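Local coordinates for YesW protein (PDB 2Z8S) that cleaves the type I rhamnogalacturonan of plant cell-wall pectin by endo-type elimination, releasing oligosaccharides, and needs calcium or manganese for activity, at residues P501-D506 against E514-T519; Y91-L96 against S522-I527; D125-L130 against A155-G160. All coordinates share one frame; numbering follows the deposited sequence.

Interaction 1: residues P501-D506 against E514-T519; sequences PTLQAD and EVVWRT. With CA (calcium ion), chain H.
Asp506 and Glu514 reach a shared calcium ion from the adjoining ends of two antiparallel strands. Glu514 leaves its strand with CG beside the backbone N (chi1 -76°) and then folds at chi2 (67°), which swings the carboxylate round to straddle the metal. Both oxygens bind calcium, Glu514 OE2 at 2.3 Å and Glu514 OE1 at 2.7 Å. Asp506 contributes a single oxygen, OD1, 2.5 Å from the ion, and the two carboxylate planes are inclined by 49°. Water 2 and the backbone oxygens of Leu508, Asp510 and Arg512, in the connecting loop, complete the site. Second-shell donors fix the acids: Thr540 OG1 and Leu541 N hold Asp506 OD2, while Thr529 OG1 and Leu507 N serve the two oxygens of Glu514.

Away from the metal, paired backbone hydrogen bonds join Ala505 to Glu514 and Leu503 to Val516. Thr502 and Leu503 both face Val516 in a classic beta bulge. Water 1 donates to Thr502 OG1 (3.1 Å) and accepts from Arg518 N, bridging the bulge to the neighbouring strand; Asn115 is the stronger partner of the Thr502 hydroxyl. On the sheet face carrying Val515, Pro501 CB meets Val515 CG1 at 3.5 Å, the two side chains crossing at about a right angle. The same methyl, Val515 CG1, lies over one face of the Trp517 indole, toward its rim.

With two carboxylates and three carbonyl oxygens converging on one cation, the metal probably offsets the mutual repulsion of the buried acids and ties the hairpin loop to both its strands.

Interaction 2: residues Y91-L96 against S522-I527; sequences YHSVPL and SSALRI
From His92 to Pro95 the chain pairs with Ala524 to Ile527 in antiparallel register, the strand axes 4.4 Å apart and their directions differing by 157°; a further bond from Leu96 N to Ser523 O prolongs the ladder. A stacked side-chain pair flanks it. Tyr91 places its ring between its backbone N and carbonyl carbon (chi1 58°), against the extended chain of Arg526. Arg526 CD stands over the middle of the ring in a CH-pi contact, 3.6 Å from the centroid of Tyr91. Farther out the guanidinium lies flat on the phenol, centres 4.1 Å apart and planes 24° from parallel. Tyr91 OH sits over the guanidinium face, so it stacks there without a hydrogen bond. The polar edges are met otherwise: Arg526 NE donates to water 3, which also bonds Ser93 OG at 2.6 Å, and Arg526 NH1 reaches Ser489 O.

On the face of His92, Val94 and Ile527 the contacts are mostly apolar. Ile527 CD1 packs against Val94 CG2 at 3.7 Å and also touches the His92 ring at its edge, close to CD2. Past the end of the strand, Leu96 CD2 meets Leu525 CG at 3.7 Å, these two side chains crossing almost perpendicularly.

The first strand of the propeller region, added to the edge of a sheet made of its late strands, is consistent with the "Velcro" ring closure of beta-propellers.

Interaction 3: residues D125-L130 against A155-G160; sequences DGQYEL and AYKLDG. With CA (calcium ion), chain I.
Lys157 bends at chi3 (91°) and chi4 (53°), bringing NZ back to Asp125 and Glu129, while Glu129 turns at chi2 (80°) to present its carboxylate to the ammonium and the calcium ion alike. Lys157 NZ lies 2.7 Å from both Asp125 OD2 and Glu129 OE2, approaching each from above its carboxylate plane; Asp123 OD2 forms a further salt bridge. Lys157 meets Asp125 head-on but runs alongside Glu129.

The metal is bound by Asp125 OD1 at 2.6 Å, Gln127 O at 2.4 Å and both oxygens of Glu129, with Asp121 and Asp123 finishing the site; Val122 N also donates to Glu129 OE1. The spacing is that of an EF-hand-like DxDxDG calcium loop, in which Gly126 takes up a left-handed backbone conformation and Asp125 OD1 also accepts from Gln127 N in an Asx turn.

Beyond the loop, Leu130 and Tyr156 exchange two backbone hydrogen bonds near the start of strand 129-136 and at the end of strand 152-156. Leu158, in the type I turn that follows, lies across Leu130, CD2 lying 3.8 Å from Leu130 CG. Water 4 fastens the turn to the calcium loop, linking Leu158 N with Gln127 NE2, Tyr128 O and Glu129 OE2.

Overall arrangement
Interactions 1 and 2 belong to one antiparallel sheet, their centres about 10 Å apart: strand 514-519 lies between 503-505 and 524-528, and 91-95 adds to the far side of 524-528. Interaction 3 is in a separate five-stranded sheet, its centre about 12 Å from that of interaction 2 and about 14 Å from that of interaction 1. Along the chain, residues 91-96 come first, then interaction 3, then interaction 1, and 522-527 last, so interaction 2 closes a loop enclosing the other two. His92 NE2 probably bonds Leu158 O, directly joining interactions 2 and 3. The sheet that probably closes the propeller packs on the neighbouring one, with a calcium-bound loop in each.

Interaction 1: residues P501-D506 against E514-T519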
ATOM      1  N   PRO A 501      -5.247  -6.406  -5.842  1.00 11.24           N
ATOM      2  CA  PRO A 501      -4.326  -7.522  -5.740  1.00 11.16           C
ATOM      3  C   PRO A 501      -4.089  -7.740  -4.269  1.00 10.86           C
ATOM      4  O   PRO A 501      -4.459  -6.877  -3.473  1.00 10.97           O
ATOM      5  CB  PRO A 501      -3.047  -7.007  -6.406  1.00 11.21           C
ATOM      6  CG  PRO A 501      -3.343  -5.623  -6.867  1.00 11.06           C
ATOM      7  CD  PRO A 501      -4.579  -5.152  -6.217  1.00 11.07           C
ATOM      8  N   THR A 502      -3.516  -8.881  -3.902  1.00 10.48           N
ATOM      9  CA  THR A 502      -3.104  -9.082  -2.518  1.00 10.49           C
ATOM     10  C   THR A 502      -2.108  -7.961  -2.175  1.00 10.30           C
ATOM     11  O   THR A 502      -2.223  -7.305  -1.151  1.00 10.13           O
ATOM     12  CB  THR A 502      -2.577 -10.522  -2.275  1.00 10.32           C
ATOM     13  OG1 THR A 502      -3.692 -11.422  -2.183  1.00 10.99           O
ATOM     14  CG2 THR A 502      -1.784 -10.619  -0.989  1.00 10.05           C
ATOM     15  N   LEU A 503      -1.166  -7.714  -3.071  1.00 10.20           N
ATOM     16  CA  LEU A 503      -0.303  -6.571  -2.937  1.00 10.27           C
ATOM     17  C   LEU A 503       0.245  -6.160  -4.278  1.00 10.40           C
ATOM     18  O   LEU A 503       0.482  -6.994  -5.138  1.00 11.08           O
ATOM     19  CB  LEU A 503       0.863  -6.873  -1.998  1.00 10.29           C
ATOM     20  CG  LEU A 503       1.733  -5.674  -1.591  1.00 10.03           C
ATOM     21  CD1 LEU A 503       1.041  -4.838  -0.547  1.00  9.26           C
ATOM     22  CD2 LEU A 503       3.057  -6.166  -1.070  1.00 10.40           C
ATOM     23  N   GLN A 504       0.439  -4.861  -4.443  1.00 10.42           N
ATOM     24  CA  GLN A 504       1.230  -4.329  -5.512  1.00 10.19           C
ATOM     25  C   GLN A 504       2.366  -3.528  -4.905  1.00 10.64           C
ATOM     26  O   GLN A 504       2.129  -2.614  -4.125  1.00 10.59           O
ATOM     27  CB  GLN A 504       0.387  -3.436  -6.383  1.00  9.94           C
ATOM     28  CG  GLN A 504       1.182  -2.852  -7.501  1.00  9.66           C
ATOM     29  CD  GLN A 504       0.415  -1.843  -8.278  1.00 10.36           C
ATOM     30  OE1 GLN A 504       0.756  -0.662  -8.271  1.00 12.12           O
ATOM     31  NE2 GLN A 504      -0.639  -2.286  -8.957  1.00 10.42           N
ATOM     32  N   ALA A 505       3.600  -3.878  -5.251  1.00 11.11           N
ATOM     33  CA  ALA A 505       4.755  -3.185  -4.703  1.00 11.90           C
ATOM     34  C   ALA A 505       6.020  -3.525  -5.441  1.00 12.50           C
ATOM     35  O   ALA A 505       6.206  -4.649  -5.917  1.00 12.54           O
ATOM     36  CB  ALA A 505       4.931  -3.508  -3.218  1.00 12.11           C
ATOM     37  N   ASP A 506       6.907  -2.542  -5.518  1.00 13.05           N
ATOM     38  CA  ASP A 506       8.267  -2.804  -5.906  1.00 13.36           C
ATOM     39  C   ASP A 506       8.939  -3.465  -4.721  1.00 13.87           C
ATOM     40  O   ASP A 506       9.448  -2.786  -3.840  1.00 14.02           O
ATOM     41  CB  ASP A 506       8.987  -1.511  -6.242  1.00 13.19           C
ATOM     42  CG  ASP A 506      10.425  -1.743  -6.585  1.00 13.32           C
ATOM     43  OD1 ASP A 506      10.757  -2.876  -6.992  1.00 11.95           O
ATOM     44  OD2 ASP A 506      11.222  -0.802  -6.446  1.00 14.84           O
ATOM     45  N   GLU A 514       5.945  -5.185  -8.407  1.00 11.17           N
ATOM     46  CA  GLU A 514       5.466  -6.542  -8.407  1.00 10.55           C
ATOM     47  C   GLU A 514       3.999  -6.572  -7.988  1.00 10.37           C
ATOM     48  O   GLU A 514       3.536  -5.694  -7.259  1.00 10.30           O
ATOM     49  CB  GLU A 514       6.308  -7.388  -7.462  1.00 10.74           C
ATOM     50  CG  GLU A 514       7.667  -7.742  -8.018  1.00 10.22           C
ATOM     51  CD  GLU A 514       8.568  -6.539  -8.165  1.00 11.44           C
ATOM     52  OE1 GLU A 514       8.631  -5.706  -7.230  1.00 12.21           O
ATOM     53  OE2 GLU A 514       9.214  -6.410  -9.225  1.00 10.94           O
ATOM     54  N   VAL A 515       3.267  -7.560  -8.494  1.00  9.78           N
ATOM     55  CA  VAL A 515       1.924  -7.826  -8.037  1.00  9.92           C
ATOM     56  C   VAL A 515       1.981  -9.136  -7.285  1.00 10.32           C
ATOM     57  O   VAL A 515       2.664 -10.083  -7.713  1.00 10.73           O
ATOM     58  CB  VAL A 515       0.917  -8.036  -9.184  1.00 10.11           C
ATOM     59  CG1 VAL A 515      -0.459  -7.556  -8.754  1.00  9.57           C
ATOM     60  CG2 VAL A 515       1.361  -7.329 -10.428  1.00  9.86           C
ATOM     61  N   VAL A 516       1.270  -9.183  -6.164  1.00 10.13           N
ATOM     62  CA  VAL A 516       1.072 -10.414  -5.435  1.00  9.90           C
ATOM     63  C   VAL A 516      -0.409 -10.704  -5.502  1.00 10.16           C
ATOM     64  O   VAL A 516      -1.214  -9.865  -5.118  1.00 10.35           O
ATOM     65  CB  VAL A 516       1.468 -10.278  -3.976  1.00  9.76           C
ATOM     66  CG1 VAL A 516       1.402 -11.643  -3.293  1.00  8.88           C
ATOM     67  CG2 VAL A 516       2.852  -9.624  -3.846  1.00  9.60           C
ATOM     68  N   TRP A 517      -0.754 -11.881  -6.011  1.00 10.43           N
ATOM     69  CA  TRP A 517      -2.136 -12.319  -6.165  1.00 10.62           C
ATOM     70  C   TRP A 517      -2.217 -13.710  -5.604  1.00 11.55           C
ATOM     71  O   TRP A 517      -1.408 -14.572  -5.980  1.00 11.96           O
ATOM     72  CB  TRP A 517      -2.511 -12.440  -7.638  1.00  9.98           C
ATOM     73  CG  TRP A 517      -2.995 -11.216  -8.327  1.00  9.07           C
ATOM     74  CD1 TRP A 517      -4.094 -10.454  -8.012  1.00  8.88           C
ATOM     75  CD2 TRP A 517      -2.432 -10.636  -9.501  1.00  7.92           C
ATOM     76  NE1 TRP A 517      -4.226  -9.417  -8.913  1.00  8.32           N
ATOM     77  CE2 TRP A 517      -3.217  -9.511  -9.835  1.00  8.20           C
ATOM     78  CE3 TRP A 517      -1.329 -10.951 -10.297  1.00  8.48           C
ATOM     79  CZ2 TRP A 517      -2.928  -8.703 -10.935  1.00  9.35           C
ATOM     80  CZ3 TRP A 517      -1.047 -10.147 -11.392  1.00  8.63           C
ATOM     81  CH2 TRP A 517      -1.839  -9.043 -11.700  1.00  8.49           C
ATOM     82  N   ARG A 518      -3.195 -13.945  -4.733  1.00 12.29           N
ATOM     83  CA  ARG A 518      -3.490 -15.297  -4.251  1.00 13.08           C
ATOM     84  C   ARG A 518      -3.928 -16.179  -5.408  1.00 13.86           C
ATOM     85  O   ARG A 518      -4.467 -15.676  -6.397  1.00 13.78           O
ATOM     86  CB  ARG A 518      -4.608 -15.257  -3.219  1.00 13.27           C
ATOM     87  CG  ARG A 518      -5.916 -14.661  -3.733  1.00 12.97           C
ATOM     88  CD  ARG A 518      -7.047 -15.133  -2.890  1.00 13.08           C
ATOM     89  NE  ARG A 518      -8.304 -14.503  -3.267  1.00 13.55           N
ATOM     90  CZ  ARG A 518      -9.271 -15.104  -3.955  1.00 13.64           C
ATOM     91  NH1 ARG A 518      -9.142 -16.371  -4.360  1.00 13.13           N
ATOM     92  NH2 ARG A 518     -10.375 -14.434  -4.233  1.00 12.17           N
ATOM     93  N   THR A 519      -3.686 -17.485  -5.295  1.00 14.63           N
ATOM     94  CA  THR A 519      -4.303 -18.428  -6.211  1.00 15.71           C
ATOM     95  C   THR A 519      -5.798 -18.398  -5.909  1.00 16.51           C
ATOM     96  O   THR A 519      -6.209 -17.885  -4.870  1.00 16.46           O
ATOM     97  CB  THR A 519      -3.773 -19.857  -6.042  1.00 15.61           C
ATOM     98  OG1 THR A 519      -4.092 -20.326  -4.730  1.00 16.61           O
ATOM     99  CG2 THR A 519      -2.262 -19.916  -6.247  1.00 15.99           C
TER
HETATM  100 CA    CA H 643      10.488  -4.527  -8.832  1.00 14.88          CA
HETATM  101  O   HOH W   1      -5.036 -11.285  -5.018  1.00 26.87           O
HETATM  102  O   HOH W   2      11.013  -5.667 -11.303  1.00  7.15           O

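Interaction 2: residues Y91-L96 against S522-I527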
ATOM      1  N   TYR A  91       6.025 -16.127 -12.062  1.00 21.02           N
ATOM      2  CA  TYR A  91       5.707 -15.743 -10.701  1.00 20.49           C
ATOM      3  C   TYR A  91       6.404 -16.668  -9.737  1.00 20.21           C
ATOM      4  O   TYR A  91       6.678 -17.832 -10.038  1.00 20.19           O
ATOM      5  CB  TYR A  91       4.204 -15.780 -10.434  1.00 20.41           C
ATOM      6  CG  TYR A  91       3.557 -17.123 -10.681  1.00 20.54           C
ATOM      7  CD1 TYR A  91       3.492 -18.086  -9.682  1.00 20.42           C
ATOM      8  CD2 TYR A  91       3.001 -17.424 -11.918  1.00 20.71           C
ATOM      9  CE1 TYR A  91       2.898 -19.311  -9.911  1.00 20.61           C
ATOM     10  CE2 TYR A  91       2.397 -18.638 -12.158  1.00 20.72           C
ATOM     11  CZ  TYR A  91       2.347 -19.583 -11.156  1.00 20.95           C
ATOM     12  OH  TYR A  91       1.739 -20.796 -11.414  1.00 20.39           O
ATOM     13  N   HIS A  92       6.702 -16.135  -8.569  1.00 19.72           N
ATOM     14  CA  HIS A  92       7.163 -16.962  -7.499  1.00 19.40           C
ATOM     15  C   HIS A  92       5.950 -17.369  -6.676  1.00 19.36           C
ATOM     16  O   HIS A  92       5.083 -16.551  -6.368  1.00 19.36           O
ATOM     17  CB  HIS A  92       8.169 -16.205  -6.659  1.00 19.42           C
ATOM     18  CG  HIS A  92       8.592 -16.945  -5.446  1.00 19.35           C
ATOM     19  ND1 HIS A  92       9.314 -18.116  -5.512  1.00 19.16           N
ATOM     20  CD2 HIS A  92       8.373 -16.703  -4.133  1.00 19.53           C
ATOM     21  CE1 HIS A  92       9.529 -18.562  -4.288  1.00 19.35           C
ATOM     22  NE2 HIS A  92       8.969 -17.722  -3.434  1.00 20.21           N
ATOM     23  N   SER A  93       5.890 -18.643  -6.331  1.00 19.34           N
ATOM     24  CA  SER A  93       4.746 -19.189  -5.628  1.00 19.23           C
ATOM     25  C   SER A  93       5.071 -19.286  -4.142  1.00 19.17           C
ATOM     26  O   SER A  93       6.043 -19.934  -3.754  1.00 19.08           O
ATOM     27  CB  SER A  93       4.420 -20.565  -6.199  1.00 18.93           C
ATOM     28  OG  SER A  93       3.066 -20.640  -6.562  1.00 19.43           O
ATOM     29  N   VAL A  94       4.279 -18.623  -3.310  1.00 19.20           N
ATOM     30  CA  VAL A  94       4.456 -18.734  -1.859  1.00 19.30           C
ATOM     31  C   VAL A  94       3.327 -19.591  -1.312  1.00 19.31           C
ATOM     32  O   VAL A  94       2.197 -19.133  -1.237  1.00 19.21           O
ATOM     33  CB  VAL A  94       4.466 -17.355  -1.146  1.00 19.12           C
ATOM     34  CG1 VAL A  94       4.922 -17.501   0.292  1.00 18.65           C
ATOM     35  CG2 VAL A  94       5.358 -16.384  -1.879  1.00 19.17           C
ATOM     36  N   PRO A  95       3.627 -20.843  -0.936  1.00 19.74           N
ATOM     37  CA  PRO A  95       2.573 -21.729  -0.440  1.00 20.10           C
ATOM     38  C   PRO A  95       2.047 -21.256   0.911  1.00 20.46           C
ATOM     39  O   PRO A  95       2.823 -20.945   1.817  1.00 20.27           O
ATOM     40  CB  PRO A  95       3.283 -23.079  -0.307  1.00 20.11           C
ATOM     41  CG  PRO A  95       4.719 -22.737  -0.128  1.00 19.80           C
ATOM     42  CD  PRO A  95       4.948 -21.498  -0.938  1.00 19.74           C
ATOM     43  N   LEU A  96       0.731 -21.163   1.022  1.00 20.92           N
ATOM     44  CA  LEU A  96       0.122 -20.706   2.252  1.00 21.42           C
ATOM     45  C   LEU A  96      -0.358 -21.889   3.073  1.00 22.15           C
ATOM     46  O   LEU A  96      -0.739 -22.933   2.544  1.00 22.15           O
ATOM     47  CB  LEU A  96      -1.037 -19.746   1.965  1.00 21.23           C
ATOM     48  CG  LEU A  96      -0.741 -18.552   1.051  1.00 20.65           C
ATOM     49  CD1 LEU A  96      -2.023 -17.896   0.609  1.00 19.67           C
ATOM     50  CD2 LEU A  96       0.197 -17.545   1.709  1.00 19.85           C
ATOM     51  N   SER A 522      -6.517 -19.965  -2.737  1.00 15.47           N
ATOM     52  CA  SER A 522      -5.771 -19.369  -1.622  1.00 15.06           C
ATOM     53  C   SER A 522      -4.827 -20.348  -0.950  1.00 14.93           C
ATOM     54  O   SER A 522      -4.529 -20.225   0.233  1.00 14.67           O
ATOM     55  CB  SER A 522      -6.723 -18.769  -0.584  1.00 14.98           C
ATOM     56  OG  SER A 522      -7.627 -17.875  -1.199  1.00 14.89           O
ATOM     57  N   SER A 523      -4.365 -21.328  -1.717  1.00 15.16           N
ATOM     58  CA  SER A 523      -3.359 -22.261  -1.238  1.00 15.01           C
ATOM     59  C   SER A 523      -1.980 -21.661  -1.434  1.00 14.89           C
ATOM     60  O   SER A 523      -1.010 -22.170  -0.894  1.00 15.64           O
ATOM     61  CB  SER A 523      -3.473 -23.619  -1.947  1.00 14.92           C
ATOM     62  OG  SER A 523      -2.952 -23.562  -3.261  1.00 15.07           O
ATOM     63  N   ALA A 524      -1.893 -20.571  -2.195  1.00 14.64           N
ATOM     64  CA  ALA A 524      -0.613 -19.904  -2.459  1.00 14.12           C
ATOM     65  C   ALA A 524      -0.760 -18.444  -2.876  1.00 13.99           C
ATOM     66  O   ALA A 524      -1.801 -18.025  -3.382  1.00 14.08           O
ATOM     67  CB  ALA A 524       0.190 -20.666  -3.504  1.00 13.89           C
ATOM     68  N   LEU A 525       0.293 -17.671  -2.634  1.00 13.77           N
ATOM     69  CA  LEU A 525       0.409 -16.319  -3.141  1.00 13.44           C
ATOM     70  C   LEU A 525       1.400 -16.348  -4.293  1.00 13.49           C
ATOM     71  O   LEU A 525       2.393 -17.070  -4.243  1.00 13.59           O
ATOM     72  CB  LEU A 525       0.905 -15.376  -2.054  1.00 13.25           C
ATOM     73  CG  LEU A 525      -0.095 -14.968  -0.985  1.00 12.96           C
ATOM     74  CD1 LEU A 525       0.589 -14.029  -0.008  1.00 13.61           C
ATOM     75  CD2 LEU A 525      -1.310 -14.298  -1.594  1.00 12.38           C
ATOM     76  N   ARG A 526       1.113 -15.574  -5.334  1.00 13.48           N
ATOM     77  CA  ARG A 526       1.942 -15.533  -6.524  1.00 13.36           C
ATOM     78  C   ARG A 526       2.556 -14.169  -6.625  1.00 13.68           C
ATOM     79  O   ARG A 526       1.841 -13.169  -6.701  1.00 13.90           O
ATOM     80  CB  ARG A 526       1.100 -15.779  -7.760  1.00 13.37           C
ATOM     81  CG  ARG A 526       0.474 -17.142  -7.804  1.00 13.19           C
ATOM     82  CD  ARG A 526      -0.032 -17.402  -9.171  1.00 12.32           C
ATOM     83  NE  ARG A 526      -0.246 -18.822  -9.344  1.00 12.84           N
ATOM     84  CZ  ARG A 526      -0.963 -19.356 -10.323  1.00 12.36           C
ATOM     85  NH1 ARG A 526      -1.548 -18.580 -11.233  1.00 11.54           N
ATOM     86  NH2 ARG A 526      -1.100 -20.673 -10.377  1.00 11.71           N
ATOM     87  N   ILE A 527       3.880 -14.120  -6.608  1.00 13.79           N
ATOM     88  CA  ILE A 527       4.575 -12.861  -6.761  1.00 14.01           C
ATOM     89  C   ILE A 527       5.000 -12.730  -8.207  1.00 14.13           C
ATOM     90  O   ILE A 527       5.916 -13.433  -8.668  1.00 14.26           O
ATOM     91  CB  ILE A 527       5.812 -12.776  -5.866  1.00 14.17           C
ATOM     92  CG1 ILE A 527       5.448 -13.197  -4.433  1.00 14.86           C
ATOM     93  CG2 ILE A 527       6.456 -11.368  -5.974  1.00 13.48           C
ATOM     94  CD1 ILE A 527       6.635 -13.269  -3.463  1.00 14.13           C
TER
HETATM   95  O   HOH W   3       0.764 -21.092  -7.652  1.00 15.35           O

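Interaction 3: residues D125-L130 against A155-G160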
ATOM      1  N   ASP A 125      16.634  -9.674   7.315  1.00 18.14           N
ATOM      2  CA  ASP A 125      17.561 -10.263   6.358  1.00 18.03           C
ATOM      3  C   ASP A 125      17.676  -9.464   5.055  1.00 17.75           C
ATOM      4  O   ASP A 125      18.353  -9.905   4.125  1.00 18.22           O
ATOM      5  CB  ASP A 125      17.216 -11.732   6.089  1.00 18.05           C
ATOM      6  CG  ASP A 125      15.916 -11.910   5.313  1.00 18.92           C
ATOM      7  OD1 ASP A 125      15.200 -10.916   5.046  1.00 18.77           O
ATOM      8  OD2 ASP A 125      15.612 -13.064   4.957  1.00 20.07           O
ATOM      9  N   GLY A 126      17.021  -8.301   4.993  1.00 17.20           N
ATOM     10  CA  GLY A 126      17.065  -7.420   3.814  1.00 16.97           C
ATOM     11  C   GLY A 126      16.007  -7.716   2.752  1.00 17.14           C
ATOM     12  O   GLY A 126      15.983  -7.090   1.679  1.00 17.22           O
ATOM     13  N   GLN A 127      15.129  -8.670   3.050  1.00 16.70           N
ATOM     14  CA  GLN A 127      14.101  -9.094   2.122  1.00 16.26           C
ATOM     15  C   GLN A 127      12.727  -9.071   2.764  1.00 15.90           C
ATOM     16  O   GLN A 127      12.554  -9.478   3.914  1.00 15.79           O
ATOM     17  CB  GLN A 127      14.417 -10.491   1.655  1.00 16.36           C
ATOM     18  CG  GLN A 127      13.258 -11.261   1.135  1.00 17.77           C
ATOM     19  CD  GLN A 127      13.638 -12.692   0.894  1.00 20.85           C
ATOM     20  OE1 GLN A 127      14.539 -12.977   0.089  1.00 21.95           O
ATOM     21  NE2 GLN A 127      12.971 -13.615   1.595  1.00 21.51           N
ATOM     22  N   TYR A 128      11.748  -8.613   1.994  1.00 15.70           N
ATOM     23  CA  TYR A 128      10.381  -8.456   2.472  1.00 15.16           C
ATOM     24  C   TYR A 128       9.677  -9.778   2.723  1.00 14.78           C
ATOM     25  O   TYR A 128       9.722 -10.698   1.894  1.00 14.62           O
ATOM     26  CB  TYR A 128       9.568  -7.620   1.489  1.00 15.19           C
ATOM     27  CG  TYR A 128       9.936  -6.152   1.471  1.00 15.53           C
ATOM     28  CD1 TYR A 128       9.754  -5.349   2.602  1.00 15.53           C
ATOM     29  CD2 TYR A 128      10.454  -5.557   0.315  1.00 15.13           C
ATOM     30  CE1 TYR A 128      10.087  -3.983   2.580  1.00 15.72           C
ATOM     31  CE2 TYR A 128      10.788  -4.203   0.285  1.00 15.18           C
ATOM     32  CZ  TYR A 128      10.607  -3.423   1.418  1.00 15.35           C
ATOM     33  OH  TYR A 128      10.927  -2.085   1.379  1.00 15.17           O
ATOM     34  N   GLU A 129       9.038  -9.860   3.886  1.00 14.20           N
ATOM     35  CA  GLU A 129       8.109 -10.935   4.170  1.00 13.47           C
ATOM     36  C   GLU A 129       6.717 -10.456   3.823  1.00 13.00           C
ATOM     37  O   GLU A 129       6.445  -9.245   3.785  1.00 12.63           O
ATOM     38  CB  GLU A 129       8.163 -11.355   5.635  1.00 13.43           C
ATOM     39  CG  GLU A 129       9.247 -12.334   5.938  1.00 13.35           C
ATOM     40  CD  GLU A 129      10.603 -11.669   6.084  1.00 15.10           C
ATOM     41  OE1 GLU A 129      10.701 -10.610   6.739  1.00 13.56           O
ATOM     42  OE2 GLU A 129      11.591 -12.211   5.547  1.00 16.65           O
ATOM     43  N   LEU A 130       5.846 -11.420   3.559  1.00 12.46           N
ATOM     44  CA  LEU A 130       4.480 -11.126   3.203  1.00 12.30           C
ATOM     45  C   LEU A 130       3.619 -11.262   4.432  1.00 12.15           C
ATOM     46  O   LEU A 130       3.565 -12.327   5.058  1.00 12.00           O
ATOM     47  CB  LEU A 130       3.995 -12.061   2.097  1.00 12.27           C
ATOM     48  CG  LEU A 130       4.734 -11.887   0.782  1.00 11.86           C
ATOM     49  CD1 LEU A 130       4.382 -13.013  -0.163  1.00 12.86           C
ATOM     50  CD2 LEU A 130       4.419 -10.536   0.176  1.00 10.99           C
ATOM     51  N   ALA A 155       2.329 -14.389   8.530  1.00 16.72           N
ATOM     52  CA  ALA A 155       3.553 -13.864   7.979  1.00 16.81           C
ATOM     53  C   ALA A 155       4.304 -14.986   7.286  1.00 16.97           C
ATOM     54  O   ALA A 155       4.445 -16.101   7.811  1.00 16.96           O
ATOM     55  CB  ALA A 155       4.395 -13.241   9.043  1.00 17.00           C
ATOM     56  N   TYR A 156       4.788 -14.673   6.099  1.00 16.96           N
ATOM     57  CA  TYR A 156       5.423 -15.653   5.257  1.00 16.95           C
ATOM     58  C   TYR A 156       6.717 -15.073   4.721  1.00 17.16           C
ATOM     59  O   TYR A 156       6.739 -13.944   4.234  1.00 16.97           O
ATOM     60  CB  TYR A 156       4.493 -16.022   4.090  1.00 16.53           C
ATOM     61  CG  TYR A 156       3.295 -16.860   4.478  1.00 15.95           C
ATOM     62  CD1 TYR A 156       3.370 -18.253   4.490  1.00 15.64           C
ATOM     63  CD2 TYR A 156       2.084 -16.266   4.824  1.00 15.85           C
ATOM     64  CE1 TYR A 156       2.273 -19.033   4.840  1.00 15.69           C
ATOM     65  CE2 TYR A 156       0.979 -17.040   5.178  1.00 15.59           C
ATOM     66  CZ  TYR A 156       1.084 -18.419   5.190  1.00 15.75           C
ATOM     67  OH  TYR A 156       0.003 -19.190   5.543  1.00 16.11           O
ATOM     68  N   LYS A 157       7.798 -15.841   4.826  1.00 17.80           N
ATOM     69  CA  LYS A 157       8.985 -15.549   4.043  1.00 18.45           C
ATOM     70  C   LYS A 157       8.659 -15.957   2.624  1.00 18.82           C
ATOM     71  O   LYS A 157       7.739 -16.747   2.381  1.00 18.85           O
ATOM     72  CB  LYS A 157      10.206 -16.310   4.549  1.00 18.35           C
ATOM     73  CG  LYS A 157      10.835 -15.714   5.787  1.00 18.98           C
ATOM     74  CD  LYS A 157      12.165 -16.393   6.126  1.00 19.75           C
ATOM     75  CE  LYS A 157      13.348 -15.683   5.474  1.00 19.37           C
ATOM     76  NZ  LYS A 157      13.342 -14.228   5.794  1.00 19.62           N
ATOM     77  N   LEU A 158       9.407 -15.424   1.679  1.00 19.49           N
ATOM     78  CA  LEU A 158       9.148 -15.766   0.294  1.00 20.33           C
ATOM     79  C   LEU A 158       9.397 -17.246  -0.010  1.00 20.72           C
ATOM     80  O   LEU A 158       8.834 -17.770  -0.962  1.00 21.44           O
ATOM     81  CB  LEU A 158       9.912 -14.840  -0.655  1.00 20.31           C
ATOM     82  CG  LEU A 158       9.700 -13.335  -0.439  1.00 20.16           C
ATOM     83  CD1 LEU A 158      10.136 -12.603  -1.681  1.00 20.47           C
ATOM     84  CD2 LEU A 158       8.252 -12.957  -0.074  1.00 19.82           C
ATOM     85  N   ASP A 159      10.186 -17.935   0.811  1.00 21.04           N
ATOM     86  CA  ASP A 159      10.357 -19.379   0.623  1.00 21.35           C
ATOM     87  C   ASP A 159       9.119 -20.157   1.077  1.00 21.10           C
ATOM     88  O   ASP A 159       9.020 -21.362   0.877  1.00 21.39           O
ATOM     89  CB  ASP A 159      11.658 -19.905   1.273  1.00 21.59           C
ATOM     90  CG  ASP A 159      11.661 -19.805   2.806  1.00 22.99           C
ATOM     91  OD1 ASP A 159      10.607 -19.513   3.416  1.00 24.28           O
ATOM     92  OD2 ASP A 159      12.731 -20.030   3.413  1.00 23.98           O
ATOM     93  N   GLY A 160       8.165 -19.458   1.678  1.00 20.93           N
ATOM     94  CA  GLY A 160       6.901 -20.079   2.056  1.00 20.75           C
ATOM     95  C   GLY A 160       6.836 -20.520   3.501  1.00 20.72           C
ATOM     96  O   GLY A 160       5.828 -21.079   3.933  1.00 20.61           O
TER
HETATM   97 CA    CA I 644      12.982 -10.152   6.183  1.00 40.79          CA
HETATM   98  O   HOH W   4      10.853 -13.000   3.068  1.00 11.03           O